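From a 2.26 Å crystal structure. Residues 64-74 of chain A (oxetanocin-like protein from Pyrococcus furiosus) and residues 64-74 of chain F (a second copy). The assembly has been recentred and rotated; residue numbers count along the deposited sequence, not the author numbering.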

# COMPACT_ATOMS: atom_id res chain seq x y z
N ASP A 64 -1.25 37.25 15.25
CA ASP A 64 -2.35 36.63 15.95
C ASP A 64 -2.27 35.09 15.75
O ASP A 64 -2.77 34.54 14.78
CB ASP A 64 -3.65 37.20 15.39
CG ASP A 64 -4.88 36.68 16.10
OD1 ASP A 64 -4.79 35.83 17.00
OD2 ASP A 64 -5.96 37.15 15.74
N VAL A 65 -1.61 34.43 16.69
CA VAL A 65 -1.28 33.03 16.58
C VAL A 65 -2.51 32.16 16.62
O VAL A 65 -2.61 31.22 15.86
CB VAL A 65 -0.27 32.61 17.64
CG1 VAL A 65 0.02 31.08 17.55
CG2 VAL A 65 1.02 33.43 17.47
N GLU A 66 -3.46 32.51 17.49
CA GLU A 66 -4.73 31.84 17.55
C GLU A 66 -5.38 31.80 16.20
O GLU A 66 -5.72 30.69 15.71
CB GLU A 66 -5.67 32.54 18.53
CG GLU A 66 -6.99 31.87 18.65
CD GLU A 66 -7.85 32.41 19.74
OE1 GLU A 66 -7.33 33.02 20.69
OE2 GLU A 66 -9.06 32.20 19.65
N LYS A 67 -5.56 32.99 15.57
CA LYS A 67 -6.10 33.03 14.21
C LYS A 67 -5.30 32.23 13.17
O LYS A 67 -5.88 31.56 12.33
CB LYS A 67 -6.25 34.45 13.74
CG LYS A 67 -6.76 34.59 12.29
CD LYS A 67 -6.79 36.03 11.87
CE LYS A 67 -8.06 36.70 12.32
NZ LYS A 67 -7.91 38.19 12.22
N ALA A 68 -3.98 32.32 13.21
CA ALA A 68 -3.15 31.63 12.25
C ALA A 68 -3.25 30.08 12.36
O ALA A 68 -3.27 29.40 11.34
CB ALA A 68 -1.73 32.11 12.36
N LEU A 69 -3.36 29.56 13.58
CA LEU A 69 -3.56 28.14 13.80
C LEU A 69 -4.95 27.70 13.39
O LEU A 69 -5.09 26.63 12.75
CB LEU A 69 -3.26 27.72 15.25
CG LEU A 69 -1.87 28.08 15.76
CD1 LEU A 69 -1.73 27.72 17.28
CD2 LEU A 69 -0.80 27.41 14.93
N LYS A 70 -5.98 28.50 13.66
CA LYS A 70 -7.31 28.12 13.17
C LYS A 70 -7.32 28.02 11.64
O LYS A 70 -7.90 27.11 11.06
CB LYS A 70 -8.40 29.08 13.60
CG LYS A 70 -8.76 29.12 15.05
CD LYS A 70 -9.84 30.17 15.27
CE LYS A 70 -10.23 30.30 16.71
NZ LYS A 70 -11.56 31.03 16.88
N ILE A 71 -6.66 28.98 10.98
CA ILE A 71 -6.63 29.02 9.51
C ILE A 71 -5.92 27.79 8.95
O ILE A 71 -6.38 27.21 8.00
CB ILE A 71 -5.94 30.30 8.98
CG1 ILE A 71 -6.78 31.55 9.30
CG2 ILE A 71 -5.65 30.18 7.47
CD1 ILE A 71 -6.00 32.88 9.13
N ALA A 72 -4.77 27.46 9.54
CA ALA A 72 -3.99 26.32 9.13
C ALA A 72 -4.78 24.99 9.21
O ALA A 72 -4.67 24.14 8.33
CB ALA A 72 -2.77 26.23 9.99
N ILE A 73 -5.58 24.86 10.26
CA ILE A 73 -6.45 23.73 10.51
C ILE A 73 -7.57 23.63 9.50
O ILE A 73 -7.83 22.53 8.99
CB ILE A 73 -7.00 23.73 11.95
CG1 ILE A 73 -5.88 23.45 12.92
CG2 ILE A 73 -8.10 22.64 12.13
CD1 ILE A 73 -6.22 23.86 14.34
N ILE A 74 -8.21 24.74 9.18
CA ILE A 74 -9.38 24.68 8.28
C ILE A 74 -9.01 24.84 6.79
O ILE A 74 -9.83 24.63 5.93
CB ILE A 74 -10.49 25.68 8.70
CG1 ILE A 74 -10.01 27.13 8.62
CG2 ILE A 74 -10.97 25.36 10.16
CD1 ILE A 74 -10.12 27.78 7.30
N ASP F 64 -8.33 29.26 27.07
CA ASP F 64 -7.28 29.78 26.18
C ASP F 64 -7.20 28.89 24.92
O ASP F 64 -6.58 27.82 24.94
CB ASP F 64 -5.95 29.78 26.91
CG ASP F 64 -4.89 30.51 26.18
OD1 ASP F 64 -5.04 30.75 24.98
OD2 ASP F 64 -3.88 30.83 26.82
N VAL F 65 -7.85 29.36 23.84
CA VAL F 65 -8.01 28.60 22.61
C VAL F 65 -6.67 28.40 21.92
O VAL F 65 -6.29 27.27 21.58
CB VAL F 65 -9.05 29.24 21.65
CG1 VAL F 65 -9.15 28.43 20.33
CG2 VAL F 65 -10.44 29.28 22.32
N GLU F 66 -5.95 29.49 21.72
CA GLU F 66 -4.59 29.45 21.20
C GLU F 66 -3.74 28.36 21.89
O GLU F 66 -3.09 27.60 21.20
CB GLU F 66 -3.88 30.79 21.38
CG GLU F 66 -2.43 30.73 20.93
CD GLU F 66 -1.71 32.05 21.10
OE1 GLU F 66 -2.38 33.07 21.21
OE2 GLU F 66 -0.46 32.05 21.11
N LYS F 67 -3.73 28.34 23.23
CA LYS F 67 -2.94 27.34 23.97
C LYS F 67 -3.35 25.90 23.72
O LYS F 67 -2.51 25.06 23.52
CB LYS F 67 -3.04 27.57 25.46
CG LYS F 67 -1.96 26.81 26.23
CD LYS F 67 -2.02 27.13 27.72
CE LYS F 67 -0.65 27.34 28.27
NZ LYS F 67 -0.67 27.01 29.71
N ALA F 68 -4.64 25.63 23.79
CA ALA F 68 -5.18 24.30 23.53
C ALA F 68 -4.79 23.78 22.10
O ALA F 68 -4.46 22.60 21.93
CB ALA F 68 -6.66 24.32 23.68
N LEU F 69 -4.85 24.68 21.12
CA LEU F 69 -4.43 24.36 19.77
C LEU F 69 -2.94 24.05 19.68
O LEU F 69 -2.57 23.10 19.01
CB LEU F 69 -4.81 25.47 18.75
CG LEU F 69 -6.30 25.76 18.54
CD1 LEU F 69 -6.52 26.90 17.54
CD2 LEU F 69 -7.08 24.52 18.15
N LYS F 70 -2.10 24.83 20.32
CA LYS F 70 -0.66 24.53 20.34
C LYS F 70 -0.39 23.18 20.97
O LYS F 70 0.42 22.40 20.47
CB LYS F 70 0.14 25.58 21.12
CG LYS F 70 0.14 26.99 20.53
CD LYS F 70 0.93 27.91 21.47
CE LYS F 70 1.17 29.28 20.93
NZ LYS F 70 1.84 30.17 21.93
N ILE F 71 -1.06 22.91 22.09
CA ILE F 71 -0.90 21.63 22.74
C ILE F 71 -1.35 20.48 21.82
O ILE F 71 -0.67 19.45 21.76
CB ILE F 71 -1.69 21.53 24.11
CG1 ILE F 71 -1.15 22.53 25.15
CG2 ILE F 71 -1.59 20.10 24.66
CD1 ILE F 71 -2.13 22.90 26.24
N ALA F 72 -2.48 20.66 21.13
CA ALA F 72 -2.96 19.60 20.23
C ALA F 72 -1.96 19.31 19.12
O ALA F 72 -1.75 18.14 18.76
CB ALA F 72 -4.33 19.92 19.64
N ILE F 73 -1.34 20.37 18.60
CA ILE F 73 -0.33 20.25 17.55
C ILE F 73 0.94 19.48 17.99
O ILE F 73 1.46 18.67 17.22
CB ILE F 73 0.08 21.64 17.01
CG1 ILE F 73 -1.09 22.27 16.27
CG2 ILE F 73 1.30 21.51 16.08
CD1 ILE F 73 -0.98 23.75 16.12
N ILE F 74 1.40 19.71 19.23
CA ILE F 74 2.66 19.13 19.72
C ILE F 74 2.50 17.84 20.52
O ILE F 74 3.50 17.18 20.80
CB ILE F 74 3.55 20.17 20.50
CG1 ILE F 74 2.91 20.69 21.81
CG2 ILE F 74 3.86 21.36 19.61
CD1 ILE F 74 3.27 19.89 23.05

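The backbones come nearest at two acidic residues, Glu A66 and Glu F66, which pack side by side with their CB atoms 3.8 Å apart and their CA atoms 4.4 Å apart, yet no hydrogen bond crosses between the stretches. The chains extend in opposing directions, although OE1 of Glu A66 and OE1 of Glu F66 remain 5.0 Å apart. In each glutamate CA-to-CB points sideways, and t rotamers at chi1 and chi2 extend the chain across the partner helix, so that OE2 of Glu A66 lies 3.6 Å from CB of Val F65 and OE2 of Glu F66 lies 3.5 Å from CB of Val A65. Both valines point toward the partner and offer compact apolar surface to its glutamate and lysine chains. Methylenes thus fill the tight crossing, and each glutamate has a lysine one turn on in its own helix. NZ of Lys F70 forms a salt bridge with OE2 of Glu F66 at 3.1 Å, its hydrogen bond weak; in chain A the equivalent bridge, Lys A70 NZ to Glu A66 OE2, is long at 3.9 Å.

The helices cross at 48° and diverge from the glutamates, and the gap that opens is filled by apolar side chains. Leu A69 sits as a knob among Glu F66, Leu F69, Lys F70 and Ile F73, and Leu F69 occupies the matching hole in chain A. Leucine suits this place: its branched end reaches the apolar tips of the isoleucines, with CD2 of Leu A69 3.9 Å from CD1 of Ile F73 and CD2 of Leu F69 4.0 Å from CD1 of Ile A73. Lysine serves through its aliphatic stem, CG of Lys F70 lying 3.8 Å from CD1 of Leu A69; NZ of Lys A70 also bonds elsewhere in the structure.

Before each helix, Asp A64 and Asp F64 act as N-caps, their short side chains letting OD1 of Asp A64 accept from N of Lys A67, and OD1 of Asp F64 from N of Lys F67, both at 3.3 Å.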